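Local coordinates for protein concanavalin B (Canavalia ensiformis, PDB 6CAF) that may act as a carbohydrate-binding protein in jack bean seeds and belongs to glycosyl hydrolase family 18, the family of the plant class III chitinases, at residues E31-W36 and G286-N291; H152-K157 and S185-C190; V211-D216 and L247-P252. All coordinates share one frame; numbering follows the deposited sequence.

Interaction 1 (E31-W36 and G286-N291)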
loop_
_atom_site.group_PDB
_atom_site.type_symbol
_atom_site.label_atom_id
_atom_site.label_comp_id
_atom_site.label_asym_id
_atom_site.label_seq_id
_atom_site.Cartn_x
_atom_site.Cartn_y
_atom_site.Cartn_z
ATOM N N GLU A 31 -9.751 -6.150 6.803
ATOM C CA GLU A 31 -9.878 -5.005 5.910
ATOM C C GLU A 31 -9.079 -5.305 4.651
ATOM O O GLU A 31 -8.011 -5.891 4.753
ATOM C CB GLU A 31 -9.368 -3.727 6.596
ATOM C CG GLU A 31 -10.204 -3.324 7.812
ATOM C CD GLU A 31 -9.668 -2.099 8.566
ATOM O OE1 GLU A 31 -8.484 -1.734 8.413
ATOM O OE2 GLU A 31 -10.452 -1.525 9.332
ATOM N N ILE A 32 -9.557 -4.840 3.499
ATOM C CA ILE A 32 -8.876 -5.104 2.252
ATOM C C ILE A 32 -8.422 -3.790 1.617
ATOM O O ILE A 32 -9.211 -2.852 1.440
ATOM C CB ILE A 32 -9.786 -5.872 1.273
ATOM C CG1 ILE A 32 -10.327 -7.135 1.938
ATOM C CG2 ILE A 32 -9.022 -6.184 -0.011
ATOM C CD1 ILE A 32 -11.255 -7.955 1.049
ATOM N N ALA A 33 -7.152 -3.757 1.241
ATOM C CA ALA A 33 -6.592 -2.649 0.486
ATOM C C ALA A 33 -6.327 -3.130 -0.948
ATOM O O ALA A 33 -6.138 -4.332 -1.181
ATOM C CB ALA A 33 -5.268 -2.225 1.121
ATOM N N VAL A 34 -6.273 -2.182 -1.879
ATOM C CA VAL A 34 -5.998 -2.531 -3.257
ATOM C C VAL A 34 -5.196 -1.431 -3.924
ATOM O O VAL A 34 -5.368 -0.246 -3.615
ATOM C CB VAL A 34 -7.308 -2.793 -4.020
ATOM C CG1 VAL A 34 -8.134 -1.528 -4.195
ATOM C CG2 VAL A 34 -7.081 -3.487 -5.355
ATOM N N TYR A 35 -4.325 -1.839 -4.838
ATOM C CA TYR A 35 -3.571 -0.925 -5.680
ATOM C C TYR A 35 -4.353 -0.584 -6.942
ATOM O O TYR A 35 -4.861 -1.461 -7.644
ATOM C CB TYR A 35 -2.235 -1.523 -6.061
ATOM C CG TYR A 35 -1.249 -1.669 -4.928
ATOM C CD1 TYR A 35 -1.291 -2.759 -4.072
ATOM C CD2 TYR A 35 -0.285 -0.720 -4.707
ATOM C CE1 TYR A 35 -0.389 -2.914 -3.040
ATOM C CE2 TYR A 35 0.630 -0.875 -3.690
ATOM C CZ TYR A 35 0.595 -1.944 -2.860
ATOM O OH TYR A 35 1.544 -2.050 -1.857
ATOM N N TRP A 36 -4.401 0.710 -7.225
ATOM C CA TRP A 36 -5.096 1.261 -8.374
ATOM C C TRP A 36 -4.240 2.300 -9.056
ATOM O O TRP A 36 -3.659 3.137 -8.388
ATOM C CB TRP A 36 -6.421 1.893 -7.924
ATOM C CG TRP A 36 -7.182 2.510 -9.052
ATOM C CD1 TRP A 36 -8.125 1.886 -9.828
ATOM C CD2 TRP A 36 -7.017 3.835 -9.588
ATOM N NE1 TRP A 36 -8.544 2.747 -10.821
ATOM C CE2 TRP A 36 -7.864 3.937 -10.699
ATOM C CE3 TRP A 36 -6.271 4.952 -9.218
ATOM C CZ2 TRP A 36 -7.953 5.097 -11.450
ATOM C CZ3 TRP A 36 -6.345 6.080 -9.964
ATOM C CH2 TRP A 36 -7.181 6.158 -11.057
ATOM N N GLY A 286 -5.545 -7.337 7.984
ATOM C CA GLY A 286 -6.203 -7.605 6.712
ATOM C C GLY A 286 -5.209 -7.923 5.627
ATOM O O GLY A 286 -4.091 -8.411 5.880
ATOM N N ILE A 287 -5.644 -7.662 4.401
ATOM C CA ILE A 287 -4.865 -8.001 3.247
ATOM C C ILE A 287 -4.839 -6.828 2.277
ATOM O O ILE A 287 -5.734 -5.970 2.296
ATOM C CB ILE A 287 -5.395 -9.252 2.530
ATOM C CG1 ILE A 287 -6.764 -9.046 1.956
ATOM C CG2 ILE A 287 -5.361 -10.470 3.456
ATOM C CD1 ILE A 287 -7.270 -10.213 1.114
ATOM N N ALA A 288 -3.804 -6.795 1.442
ATOM C CA ALA A 288 -3.759 -5.904 0.301
ATOM C C ALA A 288 -3.621 -6.725 -0.954
ATOM O O ALA A 288 -2.944 -7.745 -0.953
ATOM C CB ALA A 288 -2.588 -4.926 0.385
ATOM N N LEU A 289 -4.254 -6.259 -2.024
ATOM C CA LEU A 289 -4.222 -6.970 -3.291
ATOM C C LEU A 289 -3.525 -6.156 -4.382
ATOM O O LEU A 289 -3.922 -5.016 -4.699
ATOM C CB LEU A 289 -5.630 -7.334 -3.731
ATOM C CG LEU A 289 -6.334 -8.314 -2.795
ATOM C CD1 LEU A 289 -7.800 -8.486 -3.158
ATOM C CD2 LEU A 289 -5.636 -9.639 -2.763
ATOM N N TRP A 290 -2.487 -6.791 -4.940
ATOM C CA TRP A 290 -1.832 -6.326 -6.143
ATOM C C TRP A 290 -2.486 -7.092 -7.297
ATOM O O TRP A 290 -2.270 -8.308 -7.393
ATOM C CB TRP A 290 -0.315 -6.615 -6.096
ATOM C CG TRP A 290 0.341 -6.246 -7.373
ATOM C CD1 TRP A 290 0.772 -7.096 -8.326
ATOM C CD2 TRP A 290 0.504 -4.927 -7.893
ATOM N NE1 TRP A 290 1.215 -6.377 -9.442
ATOM C CE2 TRP A 290 1.091 -5.039 -9.174
ATOM C CE3 TRP A 290 0.314 -3.648 -7.361
ATOM C CZ2 TRP A 290 1.403 -3.916 -9.960
ATOM C CZ3 TRP A 290 0.632 -2.530 -8.149
ATOM C CH2 TRP A 290 1.173 -2.665 -9.421
ATOM N N ASN A 291 -3.304 -6.476 -8.159
ATOM C CA ASN A 291 -3.783 -5.104 -8.157
ATOM C C ASN A 291 -5.273 -5.117 -8.545
ATOM O O ASN A 291 -5.904 -6.189 -8.646
ATOM C CB ASN A 291 -2.962 -4.247 -9.106
ATOM C CG ASN A 291 -3.050 -4.730 -10.544
ATOM O OD1 ASN A 291 -3.670 -5.741 -10.862
ATOM N ND2 ASN A 291 -2.451 -3.967 -11.438
#

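Interaction 2 (H152-K157 and S185-C190)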
loop_
_atom_site.group_PDB
_atom_site.type_symbol
_atom_site.label_atom_id
_atom_site.label_comp_id
_atom_site.label_asym_id
_atom_site.label_seq_id
_atom_site.Cartn_x
_atom_site.Cartn_y
_atom_site.Cartn_z
ATOM N N HIS A 152 1.872 5.863 1.275
ATOM C CA HIS A 152 2.282 4.470 1.298
ATOM C C HIS A 152 3.653 4.316 0.641
ATOM O O HIS A 152 3.867 4.714 -0.498
ATOM C CB HIS A 152 1.243 3.659 0.561
ATOM C CG HIS A 152 1.518 2.211 0.465
ATOM N ND1 HIS A 152 1.676 1.412 1.566
ATOM C CD2 HIS A 152 1.534 1.390 -0.606
ATOM C CE1 HIS A 152 1.798 0.159 1.175
ATOM N NE2 HIS A 152 1.699 0.124 -0.138
ATOM N N PHE A 153 4.593 3.755 1.406
ATOM C CA PHE A 153 5.978 3.601 0.976
ATOM C C PHE A 153 6.157 2.235 0.307
ATOM O O PHE A 153 6.522 1.250 0.959
ATOM C CB PHE A 153 6.917 3.696 2.180
ATOM C CG PHE A 153 7.185 5.073 2.715
ATOM C CD1 PHE A 153 6.170 5.927 3.077
ATOM C CD2 PHE A 153 8.500 5.461 2.935
ATOM C CE1 PHE A 153 6.465 7.156 3.620
ATOM C CE2 PHE A 153 8.789 6.659 3.522
ATOM C CZ PHE A 153 7.777 7.519 3.842
ATOM N N ASP A 154 5.948 2.166 -1.005
ATOM C CA ASP A 154 6.110 0.900 -1.729
ATOM C C ASP A 154 7.514 0.881 -2.342
ATOM O O ASP A 154 7.708 0.937 -3.573
ATOM C CB ASP A 154 5.006 0.697 -2.771
ATOM C CG ASP A 154 4.864 -0.723 -3.221
ATOM O OD1 ASP A 154 5.742 -1.560 -2.943
ATOM O OD2 ASP A 154 3.867 -1.004 -3.929
ATOM N N ILE A 155 8.496 0.850 -1.462
ATOM C CA ILE A 155 9.866 1.082 -1.858
ATOM C C ILE A 155 10.504 -0.253 -2.201
ATOM O O ILE A 155 11.119 -0.912 -1.362
ATOM C CB ILE A 155 10.630 1.852 -0.771
ATOM C CG1 ILE A 155 9.873 3.138 -0.348
ATOM C CG2 ILE A 155 12.055 2.151 -1.200
ATOM C CD1 ILE A 155 9.482 4.036 -1.482
ATOM N N GLN A 156 10.310 -0.673 -3.443
ATOM C CA GLN A 156 10.697 -1.993 -3.838
ATOM C C GLN A 156 11.858 -2.028 -4.804
ATOM O O GLN A 156 12.543 -3.043 -4.917
ATOM C CB GLN A 156 9.503 -2.827 -4.310
ATOM C CG GLN A 156 8.504 -2.245 -5.190
ATOM C CD GLN A 156 7.580 -3.254 -5.762
ATOM O OE1 GLN A 156 7.934 -3.949 -6.695
ATOM N NE2 GLN A 156 6.398 -3.368 -5.188
ATOM N N LYS A 157 12.087 -0.910 -5.468
ATOM C CA LYS A 157 13.090 -0.787 -6.481
ATOM C C LYS A 157 13.552 0.668 -6.537
ATOM O O LYS A 157 13.492 1.299 -7.593
ATOM C CB LYS A 157 12.513 -1.252 -7.837
ATOM C CG LYS A 157 13.551 -1.400 -8.921
ATOM C CD LYS A 157 12.969 -1.370 -10.331
ATOM C CE LYS A 157 12.036 -0.191 -10.611
ATOM N NZ LYS A 157 12.532 1.154 -10.212
ATOM N N SER A 185 2.244 4.255 5.743
ATOM C CA SER A 185 2.324 2.797 5.590
ATOM C C SER A 185 3.476 2.416 4.705
ATOM O O SER A 185 4.043 3.261 4.012
ATOM C CB SER A 185 1.021 2.264 5.048
ATOM O OG SER A 185 0.721 2.769 3.795
ATOM N N ALA A 186 3.810 1.132 4.736
ATOM C CA ALA A 186 4.921 0.592 3.965
ATOM C C ALA A 186 4.562 -0.748 3.374
ATOM O O ALA A 186 3.720 -1.463 3.926
ATOM C CB ALA A 186 6.137 0.436 4.823
ATOM N N ALA A 187 5.256 -1.102 2.297
ATOM C CA ALA A 187 5.115 -2.437 1.675
ATOM C C ALA A 187 6.494 -3.068 1.488
ATOM O O ALA A 187 7.031 -3.100 0.377
ATOM C CB ALA A 187 4.379 -2.365 0.354
ATOM N N PRO A 188 7.084 -3.574 2.568
ATOM C CA PRO A 188 8.349 -4.309 2.433
ATOM C C PRO A 188 8.159 -5.663 1.765
ATOM O O PRO A 188 7.052 -6.200 1.726
ATOM C CB PRO A 188 8.795 -4.474 3.884
ATOM C CG PRO A 188 7.499 -4.605 4.620
ATOM C CD PRO A 188 6.569 -3.621 3.944
ATOM N N GLY A 189 9.270 -6.233 1.328
ATOM C CA GLY A 189 9.271 -7.632 0.923
ATOM C C GLY A 189 9.106 -8.558 2.116
ATOM O O GLY A 189 9.178 -8.137 3.243
ATOM N N CYS A 190 8.875 -9.830 1.860
ATOM C CA CYS A 190 8.551 -10.724 2.949
ATOM C C CYS A 190 9.702 -11.276 3.737
ATOM O O CYS A 190 9.456 -11.820 4.813
ATOM C CB CYS A 190 7.602 -11.841 2.537
ATOM S SG CYS A 190 8.078 -12.869 1.169
#

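Interaction 3 (V211-D216 and L247-P252)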
loop_
_atom_site.group_PDB
_atom_site.type_symbol
_atom_site.label_atom_id
_atom_site.label_comp_id
_atom_site.label_asym_id
_atom_site.label_seq_id
_atom_site.Cartn_x
_atom_site.Cartn_y
_atom_site.Cartn_z
ATOM N N VAL A 211 3.049 -6.527 4.137
ATOM C CA VAL A 211 4.185 -7.353 3.792
ATOM C C VAL A 211 3.897 -8.086 2.488
ATOM O O VAL A 211 2.879 -8.772 2.368
ATOM C CB VAL A 211 4.461 -8.346 4.913
ATOM C CG1 VAL A 211 5.650 -9.230 4.551
ATOM C CG2 VAL A 211 4.741 -7.638 6.229
ATOM N N ARG A 212 4.812 -7.968 1.535
ATOM C CA ARG A 212 4.608 -8.556 0.215
ATOM C C ARG A 212 5.032 -10.014 0.184
ATOM O O ARG A 212 6.206 -10.340 -0.020
ATOM C CB ARG A 212 5.350 -7.740 -0.843
ATOM C CG ARG A 212 4.815 -6.340 -0.987
ATOM C CD ARG A 212 5.465 -5.557 -2.105
ATOM N NE ARG A 212 6.701 -4.976 -1.680
ATOM C CZ ARG A 212 7.914 -5.387 -2.014
ATOM N NH1 ARG A 212 8.088 -6.409 -2.811
ATOM N NH2 ARG A 212 8.953 -4.754 -1.525
ATOM N N PHE A 213 4.058 -10.873 0.423
ATOM C CA PHE A 213 4.296 -12.312 0.493
ATOM C C PHE A 213 4.187 -12.941 -0.904
ATOM O O PHE A 213 3.371 -13.816 -1.150
ATOM C CB PHE A 213 3.295 -12.992 1.457
ATOM C CG PHE A 213 3.507 -12.647 2.914
ATOM C CD1 PHE A 213 4.534 -13.218 3.639
ATOM C CD2 PHE A 213 2.668 -11.780 3.556
ATOM C CE1 PHE A 213 4.705 -12.941 4.983
ATOM C CE2 PHE A 213 2.841 -11.500 4.883
ATOM C CZ PHE A 213 3.880 -12.054 5.589
ATOM N N TYR A 214 5.021 -12.485 -1.832
ATOM C CA TYR A 214 5.001 -13.052 -3.165
ATOM C C TYR A 214 6.286 -12.655 -3.862
ATOM O O TYR A 214 7.019 -11.758 -3.408
ATOM C CB TYR A 214 3.744 -12.588 -3.946
ATOM C CG TYR A 214 3.570 -11.088 -4.103
ATOM C CD1 TYR A 214 3.002 -10.343 -3.117
ATOM C CD2 TYR A 214 3.889 -10.441 -5.292
ATOM C CE1 TYR A 214 2.843 -8.973 -3.254
ATOM C CE2 TYR A 214 3.653 -9.082 -5.464
ATOM C CZ TYR A 214 3.156 -8.341 -4.424
ATOM O OH TYR A 214 2.959 -6.976 -4.574
ATOM N N ASN A 215 6.555 -13.350 -4.960
ATOM C CA ASN A 215 7.810 -13.205 -5.682
ATOM C C ASN A 215 9.038 -13.451 -4.777
ATOM O O ASN A 215 10.094 -12.864 -4.968
ATOM C CB ASN A 215 7.841 -11.876 -6.453
ATOM C CG ASN A 215 6.747 -11.796 -7.579
ATOM O OD1 ASN A 215 6.264 -12.831 -8.124
ATOM N ND2 ASN A 215 6.339 -10.555 -7.917
ATOM N N ASP A 216 8.901 -14.395 -3.838
ATOM C CA ASP A 216 10.023 -14.789 -2.985
ATOM C C ASP A 216 9.760 -16.155 -2.400
ATOM O O ASP A 216 8.956 -16.303 -1.476
ATOM C CB ASP A 216 10.255 -13.778 -1.857
ATOM C CG ASP A 216 11.546 -14.054 -1.083
ATOM O OD1 ASP A 216 12.034 -15.190 -1.105
ATOM O OD2 ASP A 216 12.093 -13.132 -0.460
ATOM N N LEU A 247 -0.489 -5.225 10.861
ATOM C CA LEU A 247 0.144 -6.063 9.854
ATOM C C LEU A 247 -0.879 -6.591 8.867
ATOM O O LEU A 247 -1.921 -7.131 9.246
ATOM C CB LEU A 247 0.878 -7.228 10.467
ATOM C CG LEU A 247 2.005 -6.940 11.403
ATOM C CD1 LEU A 247 2.640 -8.252 11.847
ATOM C CD2 LEU A 247 3.005 -6.049 10.738
ATOM N N PHE A 248 -0.548 -6.423 7.595
ATOM C CA PHE A 248 -1.365 -6.921 6.523
ATOM C C PHE A 248 -0.547 -7.855 5.652
ATOM O O PHE A 248 0.670 -7.657 5.515
ATOM C CB PHE A 248 -1.824 -5.798 5.603
ATOM C CG PHE A 248 -2.739 -4.786 6.207
ATOM C CD1 PHE A 248 -2.259 -3.825 7.076
ATOM C CD2 PHE A 248 -4.087 -4.737 5.830
ATOM C CE1 PHE A 248 -3.090 -2.842 7.567
ATOM C CE2 PHE A 248 -4.929 -3.765 6.348
ATOM C CZ PHE A 248 -4.407 -2.801 7.196
ATOM N N LEU A 249 -1.216 -8.826 5.030
ATOM C CA LEU A 249 -0.584 -9.611 3.970
ATOM C C LEU A 249 -0.882 -8.966 2.634
ATOM O O LEU A 249 -2.056 -8.866 2.237
ATOM C CB LEU A 249 -1.110 -11.041 3.905
ATOM C CG LEU A 249 -0.913 -11.885 5.146
ATOM C CD1 LEU A 249 -2.116 -11.742 6.076
ATOM C CD2 LEU A 249 -0.779 -13.348 4.752
ATOM N N GLU A 250 0.156 -8.548 1.907
ATOM C CA GLU A 250 -0.017 -8.113 0.527
ATOM C C GLU A 250 0.208 -9.316 -0.373
ATOM O O GLU A 250 1.235 -9.995 -0.272
ATOM C CB GLU A 250 0.906 -6.967 0.139
ATOM C CG GLU A 250 0.675 -6.540 -1.282
ATOM C CD GLU A 250 1.484 -5.344 -1.687
ATOM O OE1 GLU A 250 1.484 -4.376 -0.902
ATOM O OE2 GLU A 250 2.016 -5.320 -2.820
ATOM N N LEU A 251 -0.779 -9.559 -1.223
ATOM C CA LEU A 251 -0.844 -10.770 -2.021
ATOM C C LEU A 251 -1.225 -10.412 -3.449
ATOM O O LEU A 251 -1.894 -9.399 -3.704
ATOM C CB LEU A 251 -1.941 -11.671 -1.450
ATOM C CG LEU A 251 -1.686 -12.204 -0.032
ATOM C CD1 LEU A 251 -2.933 -12.885 0.511
ATOM C CD2 LEU A 251 -0.474 -13.096 -0.038
ATOM N N PRO A 252 -0.841 -11.272 -4.391
ATOM C CA PRO A 252 -1.283 -11.065 -5.762
ATOM C C PRO A 252 -2.714 -11.541 -5.932
ATOM O O PRO A 252 -3.094 -12.569 -5.379
ATOM C CB PRO A 252 -0.327 -11.940 -6.572
ATOM C CG PRO A 252 0.107 -12.998 -5.641
ATOM C CD PRO A 252 0.015 -12.462 -4.253
#

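Interaction 1 (E31-W36 and G286-N291)
G286 opens the contact by laying its bare alpha carbon against the carbonyl oxygen of E31, with CA only 3.2 Å from E31 O in a CA-H...O contact. Glycine suits the place: a beta carbon here would run into that same oxygen, and the backbone angles themselves call for glycine. I287 then makes the regular parallel pairing, its N bonding E31 O while its O accepts A33 N at 2.8 Å. Its branched chain lies beside that of I32 and points the same way, I32 CG1 4.0 Å from I287 CG1, on the outer face of the sheet where helix 300-308 covers I32. A288 faces the other side, into the barrel, where its CB meets A33 CB at 3.9 Å; both methyls are small enough for the strands to lie close here. L289 returns to the outer face with CD1 against I32 CG2, and its backbone continues the pairing through L289 N to A33 O and Y35 N to L289 O. W290 ends the strand. With CG anti to the backbone N (chi1 175°), its indole presents an edge to the Y35 ring in an offset edge-to-face pair, planes at 71° and W290 CE3 3.5 Å from Y35 CG. The W290-N291 peptide bond is cis, consistent with family 18 relatives such as hevamine. N291 sets its CB over a face of the W290 indole and 3.7 Å from Y35 O, while its OD1 caps A294 N of the next helix. Pairing strand 31-36 with strand 284-290 joins the first and last strands of the TIM barrel. W290 packs against the root of the Y35 ring while E250 and H152 bond its hydroxyl, so the phenol is held at both ends.

Interaction 2 (H152-K157 and S185-C190)
H152 and S185 share the polar side-chain bond of this contact: S185 OG lies at the imidazole edge, near the ring plane and 2.8 Å from H152 ND1. The histidine reaches it with CG anti to its backbone N (chi1 179°), which carries the ring across to the neighbouring strand; the second ring nitrogen, NE2, bonds Y35. Both ring nitrogens are thus engaged, and F57 stacks on the imidazole, so its rotation is well determined. In the backbone, F153 N gives a 2.7 Å bond to S185 O, and A187 N bonds F153 O at 3.0 Å. The strands are the two parallel arms of a beta-alpha-beta unit whose crossover is helix 164-178. The first segment carries an altered form of the family 18 motif DxxDxDxE, with H152 at the place of the second aspartate, D154 kept, and Q156, just past the strand, at the place of the glutamate that is the catalytic acid in active chitinases. D154 and I155 are the centres of two successive inverse gamma turns, closed by weak bonds, and Q156 NE2 bonds D154 OD1 at 3.0 Å, almost straight at 178° and from above the carboxylate plane. Van der Waals contacts fall on both faces. On the inner one, A187 CB lies against H152 and D154, 3.7 Å from H152 NE2 and equally far from D154 OD1, a spot suited to a small methyl. On the outer one, F153 CB makes an apolar contact with A186 CB at 4.3 Å; the phenyl ring beyond it packs among L167, L168 and L171 of the crossover helix and meets F206 edge-to-face.

Interaction 3 (V211-D216 and L247-P252)
Y214 and E250 meet through a short bond, Y214 OH donating a hydrogen bond to E250 OE2 at 2.6 Å on the anti lone pair, the one away from the other oxygen. Phenol ring and carboxylate are turned 33° against each other. The glutamate reaches inward on an extended chain, CG anti to the backbone N (chi1 -179°), and its OE1 meets Y35. Alongside, the aliphatic part of R212 runs in the same direction, with CG 3.5 Å from E250 OE2; the guanidinium group goes elsewhere, its NE bonding A187 O.

The next shell holds the tyrosine. P252 slides past it, P252 CD 3.7 Å from Y214 CB, while E250 O lies at the edge of the phenol ring, 3.4 Å from Y214 CD1. W290 touches it as well. Behind these, backbone bonds of the parallel-strand type pair the two segments: V211 N to F248 O, E250 N to V211 O at 2.8 Å, and F213 N to E250 O. F213 is the centre of an inverse gamma turn that leads the chain out of the strand. Its ring goes to the outer face of the barrel, F213 CE2 3.8 Å from L249 CG, with V211 CG1 over one ring face. Large apolar groups suit that side, since helix 227-239, the crossover of this beta-alpha-beta unit, covers it with I229, W233 and W236. With Y214 at OE2 and Y35 at OE1, the E250 carboxylate is held by both oxygens and its rotation is fixed, while R212 lines it with methylenes alone.

Overall arrangement
All three contacts are buried pairings in one TIM barrel; none belongs to the surface, though interaction 3 lies farther from the middle of the chain than the other two. Interaction 1 closes the barrel between its chain ends and is mostly apolar. Interactions 2 and 3 each join the strands of a beta-alpha-beta unit and carry more polar side chains. Strands 284-290 and 247-252 are neighbours, linking interactions 1 and 3, and strands 183-186 and 208-212 likewise link 2 and 3. Inside the barrel the three converge on the Y35 hydroxyl, contributed by interaction 1, with polar groups of interactions 2 and 3 around it.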